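Local coordinates for protein exoglucanase A (PDB 7CBD) that hydrolyses the beta-1,4-glucosidic linkages of cellulose with inversion of anomeric configuration, releasing cellobiose from the non-reducing chain ends, at residues A[15-29]-A[41-53]. Residues are numbered along the deposited sequence; the frame is centred on the assembly and turned at random.
Sequences QYVNPTWAASVNAAA and KMRTVAGQPTAVW
Trp21 and Thr50 meet where an antiparallel helix pair gives way to a barrel strand in this family 6 glycoside hydrolase catalytic domain, a distorted beta/alpha barrel, and they illustrate how one indole can fill the junction between a helix and the loop that follows it. With CG anti to the backbone N (chi1 174°), the indole is carried from CB across to residues 45-50. Moving outward, CG and CD2 pass near Thr50 OG1, which lies 3.7 Å from Trp21 CE3. Trp21 CZ3 then comes within 3.3 Å of Gln48 O, and Trp21 CH2 reaches Val45 O at 3.2 Å, the carbonyl sitting at the ring edge. CZ2 and CH2 also rest on Val45 CG1, while NE1 turns to another loop and hydrogen-bonds Pro367 O. Both faces are occupied: Val25 CG2 lies over one, and over the other Thr50 CG2 makes a CH-pi contact, 3.7 Å from the centroid of the Trp21 six-membered ring and only 5° off its normal. With an alanine here, Pro367 O would probably lose its donor and a gap would open between Thr50 and Val25.

Beyond the ring, helices 19-29 and 41-45 run antiparallel with axes 8.4 Å apart, packed through apolar side chains. Val25 CG1 packs on Ala46 CB, and Ala29 CB lies 3.7 Å from Met42 CB, with Phe420 of helix 417-425 touching both Val25 and Met42. At the other end, Val52 CG2 meets Tyr16 CE2 at the edge of the tyrosine ring, beside strand 87-93. Polar links here run through water. One water donates to both Tyr16 O and Thr50 O; another accepts from Asn18 N, donates to Gln48 O and lies 2.7 Å from Thr50 OG1.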
loop_
_atom_site.group_PDB
_atom_site.type_symbol
_atom_site.label_atom_id
_atom_site.label_comp_id
_atom_site.label_asym_id
_atom_site.label_seq_id
_atom_site.Cartn_x
_atom_site.Cartn_y
_atom_site.Cartn_z
ATOM N N GLN A 15 5.642 12.991 -9.459
ATOM C CA GLN A 15 5.341 11.569 -9.539
ATOM C C GLN A 15 4.474 11.269 -10.759
ATOM O O GLN A 15 3.629 12.075 -11.158
ATOM C CB GLN A 15 4.643 11.072 -8.268
ATOM C CG GLN A 15 5.481 11.235 -7.019
ATOM C CD GLN A 15 4.801 10.623 -5.807
ATOM O OE1 GLN A 15 4.372 9.468 -5.839
ATOM N NE2 GLN A 15 4.702 11.389 -4.732
ATOM N N TYR A 16 4.682 10.089 -11.342
ATOM C CA TYR A 16 3.927 9.669 -12.521
ATOM C C TYR A 16 2.439 9.581 -12.226
ATOM O O TYR A 16 2.030 9.002 -11.218
ATOM C CB TYR A 16 4.408 8.286 -12.947
ATOM C CG TYR A 16 3.643 7.647 -14.091
ATOM C CD1 TYR A 16 3.752 8.138 -15.380
ATOM C CD2 TYR A 16 2.847 6.521 -13.884
ATOM C CE1 TYR A 16 3.074 7.548 -16.434
ATOM C CE2 TYR A 16 2.169 5.915 -14.932
ATOM C CZ TYR A 16 2.296 6.431 -16.209
ATOM O OH TYR A 16 1.644 5.852 -17.278
ATOM N N VAL A 17 1.632 10.112 -13.140
ATOM C CA VAL A 17 0.181 9.962 -13.094
ATOM C C VAL A 17 -0.235 8.971 -14.178
ATOM O O VAL A 17 0.103 9.147 -15.358
ATOM C CB VAL A 17 -0.525 11.319 -13.244
ATOM C CG1 VAL A 17 -2.035 11.146 -13.233
ATOM C CG2 VAL A 17 -0.092 12.249 -12.122
ATOM N N ASN A 18 -0.958 7.926 -13.778
ATOM C CA ASN A 18 -1.334 6.821 -14.651
ATOM C C ASN A 18 -2.582 7.193 -15.443
ATOM O O ASN A 18 -3.671 7.289 -14.864
ATOM C CB ASN A 18 -1.566 5.583 -13.779
ATOM C CG ASN A 18 -2.065 4.386 -14.559
ATOM O OD1 ASN A 18 -2.318 4.462 -15.761
ATOM N ND2 ASN A 18 -2.204 3.263 -13.870
ATOM N N PRO A 19 -2.473 7.405 -16.761
ATOM C CA PRO A 19 -3.653 7.848 -17.524
ATOM C C PRO A 19 -4.759 6.815 -17.592
ATOM O O PRO A 19 -5.925 7.190 -17.774
ATOM C CB PRO A 19 -3.083 8.160 -18.913
ATOM C CG PRO A 19 -1.882 7.286 -19.012
ATOM C CD PRO A 19 -1.299 7.191 -17.623
ATOM N N THR A 20 -4.437 5.526 -17.454
ATOM C CA THR A 20 -5.471 4.497 -17.474
ATOM C C THR A 20 -6.323 4.571 -16.214
ATOM O O THR A 20 -7.561 4.540 -16.277
ATOM C CB THR A 20 -4.820 3.123 -17.619
ATOM O OG1 THR A 20 -3.935 3.142 -18.748
ATOM C CG2 THR A 20 -5.874 2.025 -17.817
ATOM N N TRP A 21 -5.676 4.696 -15.053
ATOM C CA TRP A 21 -6.425 4.867 -13.814
ATOM C C TRP A 21 -7.151 6.208 -13.800
ATOM O O TRP A 21 -8.311 6.286 -13.378
ATOM C CB TRP A 21 -5.490 4.720 -12.613
ATOM C CG TRP A 21 -6.147 5.025 -11.299
ATOM C CD1 TRP A 21 -6.910 4.183 -10.536
ATOM C CD2 TRP A 21 -6.085 6.265 -10.590
ATOM N NE1 TRP A 21 -7.335 4.836 -9.397
ATOM C CE2 TRP A 21 -6.841 6.115 -9.410
ATOM C CE3 TRP A 21 -5.474 7.499 -10.848
ATOM C CZ2 TRP A 21 -6.984 7.146 -8.480
ATOM C CZ3 TRP A 21 -5.621 8.519 -9.931
ATOM C CH2 TRP A 21 -6.372 8.339 -8.762
ATOM N N ALA A 22 -6.506 7.265 -14.302
ATOM C CA ALA A 22 -7.176 8.557 -14.373
ATOM C C ALA A 22 -8.458 8.462 -15.192
ATOM O O ALA A 22 -9.485 9.043 -14.819
ATOM C CB ALA A 22 -6.236 9.607 -14.964
ATOM N N ALA A 23 -8.418 7.732 -16.310
ATOM C CA ALA A 23 -9.617 7.573 -17.129
ATOM C C ALA A 23 -10.703 6.818 -16.370
ATOM O O ALA A 23 -11.890 7.158 -16.461
ATOM C CB ALA A 23 -9.272 6.878 -18.448
ATOM N N SER A 24 -10.320 5.794 -15.597
ATOM C CA SER A 24 -11.297 5.087 -14.773
ATOM C C SER A 24 -11.937 6.023 -13.756
ATOM O O SER A 24 -13.152 5.967 -13.526
ATOM C CB SER A 24 -10.625 3.913 -14.067
ATOM O OG SER A 24 -10.132 2.988 -15.017
ATOM N N VAL A 25 -11.139 6.895 -13.137
ATOM C CA VAL A 25 -11.689 7.835 -12.167
ATOM C C VAL A 25 -12.626 8.819 -12.855
ATOM O O VAL A 25 -13.729 9.096 -12.368
ATOM C CB VAL A 25 -10.559 8.560 -11.416
ATOM C CG1 VAL A 25 -11.140 9.652 -10.531
ATOM C CG2 VAL A 25 -9.740 7.578 -10.602
ATOM N N ASN A 26 -12.207 9.362 -13.999
ATOM C CA ASN A 26 -13.063 10.310 -14.707
ATOM C C ASN A 26 -14.364 9.661 -15.177
ATOM O O ASN A 26 -15.411 10.319 -15.203
ATOM C CB ASN A 26 -12.302 10.946 -15.873
ATOM C CG ASN A 26 -11.306 11.996 -15.413
ATOM O OD1 ASN A 26 -11.542 12.709 -14.438
ATOM N ND2 ASN A 26 -10.188 12.098 -16.117
ATOM N N ALA A 27 -14.326 8.384 -15.565
ATOM C CA ALA A 27 -15.564 7.694 -15.910
ATOM C C ALA A 27 -16.474 7.579 -14.694
ATOM O O ALA A 27 -17.687 7.805 -14.789
ATOM C CB ALA A 27 -15.256 6.321 -16.509
ATOM N N ALA A 28 -15.900 7.248 -13.533
ATOM C CA ALA A 28 -16.684 7.226 -12.304
ATOM C C ALA A 28 -17.289 8.593 -12.013
ATOM O O ALA A 28 -18.442 8.686 -11.572
ATOM C CB ALA A 28 -15.821 6.753 -11.137
ATOM N N ALA A 29 -16.530 9.664 -12.263
ATOM C CA ALA A 29 -17.050 11.011 -12.042
ATOM C C ALA A 29 -18.243 11.288 -12.945
ATOM O O ALA A 29 -19.240 11.877 -12.509
ATOM C CB ALA A 29 -15.947 12.045 -12.276
ATOM N N LYS A 41 -15.096 16.364 -6.990
ATOM C CA LYS A 41 -14.054 15.801 -6.134
ATOM C C LYS A 41 -13.369 14.617 -6.806
ATOM O O LYS A 41 -12.142 14.479 -6.743
ATOM C CB LYS A 41 -14.656 15.351 -4.805
ATOM C CG LYS A 41 -15.149 16.470 -3.902
ATOM C CD LYS A 41 -15.768 15.849 -2.653
ATOM C CE LYS A 41 -16.033 16.853 -1.552
ATOM N NZ LYS A 41 -16.507 16.152 -0.321
ATOM N N MET A 42 -14.152 13.751 -7.456
ATOM C CA MET A 42 -13.559 12.638 -8.192
ATOM C C MET A 42 -12.614 13.139 -9.278
ATOM O O MET A 42 -11.535 12.572 -9.476
ATOM C CB MET A 42 -14.650 11.744 -8.779
ATOM C CG MET A 42 -15.480 11.033 -7.730
ATOM S SD MET A 42 -16.664 9.904 -8.491
ATOM C CE MET A 42 -17.239 9.002 -7.055
ATOM N N ARG A 43 -12.984 14.221 -9.974
ATOM C CA ARG A 43 -12.087 14.766 -10.988
ATOM C C ARG A 43 -10.757 15.207 -10.382
ATOM O O ARG A 43 -9.701 15.025 -10.994
ATOM C CB ARG A 43 -12.768 15.900 -11.751
ATOM C CG ARG A 43 -13.931 15.414 -12.613
ATOM C CD ARG A 43 -14.410 16.466 -13.597
ATOM N NE ARG A 43 -14.943 17.656 -12.936
ATOM C CZ ARG A 43 -16.230 17.851 -12.653
ATOM N NH1 ARG A 43 -17.141 16.929 -12.951
ATOM N NH2 ARG A 43 -16.609 18.977 -12.062
ATOM N N THR A 44 -10.783 15.771 -9.171
ATOM C CA THR A 44 -9.531 16.117 -8.496
ATOM C C THR A 44 -8.690 14.877 -8.222
ATOM O O THR A 44 -7.470 14.884 -8.422
ATOM C CB THR A 44 -9.828 16.851 -7.190
ATOM O OG1 THR A 44 -10.574 18.032 -7.483
ATOM C CG2 THR A 44 -8.532 17.228 -6.470
ATOM N N VAL A 45 -9.329 13.798 -7.772
ATOM C CA VAL A 45 -8.606 12.561 -7.485
ATOM C C VAL A 45 -7.888 12.048 -8.729
ATOM O O VAL A 45 -6.766 11.528 -8.643
ATOM C CB VAL A 45 -9.581 11.524 -6.900
ATOM C CG1 VAL A 45 -8.939 10.142 -6.804
ATOM C CG2 VAL A 45 -10.075 11.975 -5.535
ATOM N N ALA A 46 -8.514 12.198 -9.902
ATOM C CA ALA A 46 -7.958 11.683 -11.155
ATOM C C ALA A 46 -6.615 12.306 -11.522
ATOM O O ALA A 46 -5.875 11.730 -12.332
ATOM C CB ALA A 46 -8.954 11.900 -12.297
ATOM N N GLY A 47 -6.279 13.463 -10.957
ATOM C CA GLY A 47 -5.005 14.082 -11.242
ATOM C C GLY A 47 -3.861 13.623 -10.373
ATOM O O GLY A 47 -2.735 14.091 -10.557
ATOM N N GLN A 48 -4.104 12.710 -9.432
ATOM C CA GLN A 48 -3.085 12.323 -8.464
ATOM C C GLN A 48 -2.286 11.108 -8.935
ATOM O O GLN A 48 -2.797 10.275 -9.686
ATOM C CB GLN A 48 -3.744 12.011 -7.126
ATOM C CG GLN A 48 -4.364 13.254 -6.512
ATOM C CD GLN A 48 -3.320 14.330 -6.293
ATOM O OE1 GLN A 48 -2.329 14.090 -5.613
ATOM N NE2 GLN A 48 -3.513 15.503 -6.901
ATOM N N PRO A 49 -1.028 11.005 -8.495
ATOM C CA PRO A 49 -0.155 9.901 -8.926
ATOM C C PRO A 49 -0.406 8.630 -8.120
ATOM O O PRO A 49 -0.480 8.664 -6.889
ATOM C CB PRO A 49 1.253 10.446 -8.650
ATOM C CG PRO A 49 1.061 11.334 -7.468
ATOM C CD PRO A 49 -0.307 11.977 -7.652
ATOM N N THR A 50 -0.497 7.501 -8.827
ATOM C CA THR A 50 -0.682 6.185 -8.229
ATOM C C THR A 50 0.334 5.216 -8.822
ATOM O O THR A 50 0.832 5.409 -9.935
ATOM C CB THR A 50 -2.095 5.638 -8.503
ATOM O OG1 THR A 50 -2.351 5.651 -9.914
ATOM C CG2 THR A 50 -3.152 6.462 -7.789
ATOM N N ALA A 51 0.626 4.155 -8.077
ATOM C CA ALA A 51 1.583 3.169 -8.550
ATOM C C ALA A 51 0.952 2.245 -9.580
ATOM O O ALA A 51 -0.246 1.943 -9.535
ATOM C CB ALA A 51 2.120 2.336 -7.390
ATOM N N VAL A 52 1.786 1.781 -10.506
ATOM C CA VAL A 52 1.402 0.761 -11.471
ATOM C C VAL A 52 1.821 -0.595 -10.920
ATOM O O VAL A 52 2.994 -0.804 -10.584
ATOM C CB VAL A 52 2.053 1.031 -12.838
ATOM C CG1 VAL A 52 1.818 -0.146 -13.774
ATOM C CG2 VAL A 52 1.506 2.328 -13.419
ATOM N N TRP A 53 0.867 -1.519 -10.824
ATOM C CA TRP A 53 1.100 -2.827 -10.219
ATOM C C TRP A 53 1.390 -3.856 -11.303
ATOM O O TRP A 53 0.558 -4.085 -12.187
ATOM C CB TRP A 53 -0.126 -3.284 -9.427
ATOM C CG TRP A 53 -0.340 -2.532 -8.153
ATOM C CD1 TRP A 53 -0.597 -1.190 -8.016
ATOM C CD2 TRP A 53 -0.313 -3.075 -6.825
ATOM N NE1 TRP A 53 -0.740 -0.873 -6.681
ATOM C CE2 TRP A 53 -0.567 -2.010 -5.933
ATOM C CE3 TRP A 53 -0.104 -4.355 -6.303
ATOM C CZ2 TRP A 53 -0.602 -2.190 -4.551
ATOM C CZ3 TRP A 53 -0.147 -4.526 -4.930
ATOM C CH2 TRP A 53 -0.398 -3.454 -4.072
HETATM O O HOH W 1 1.880 8.262 -5.366
HETATM O O HOH W 2 3.391 6.943 -9.856
HETATM O O HOH W 3 -2.170 8.023 -11.286
HETATM O O HOH W 4 -2.223 3.133 -10.967
#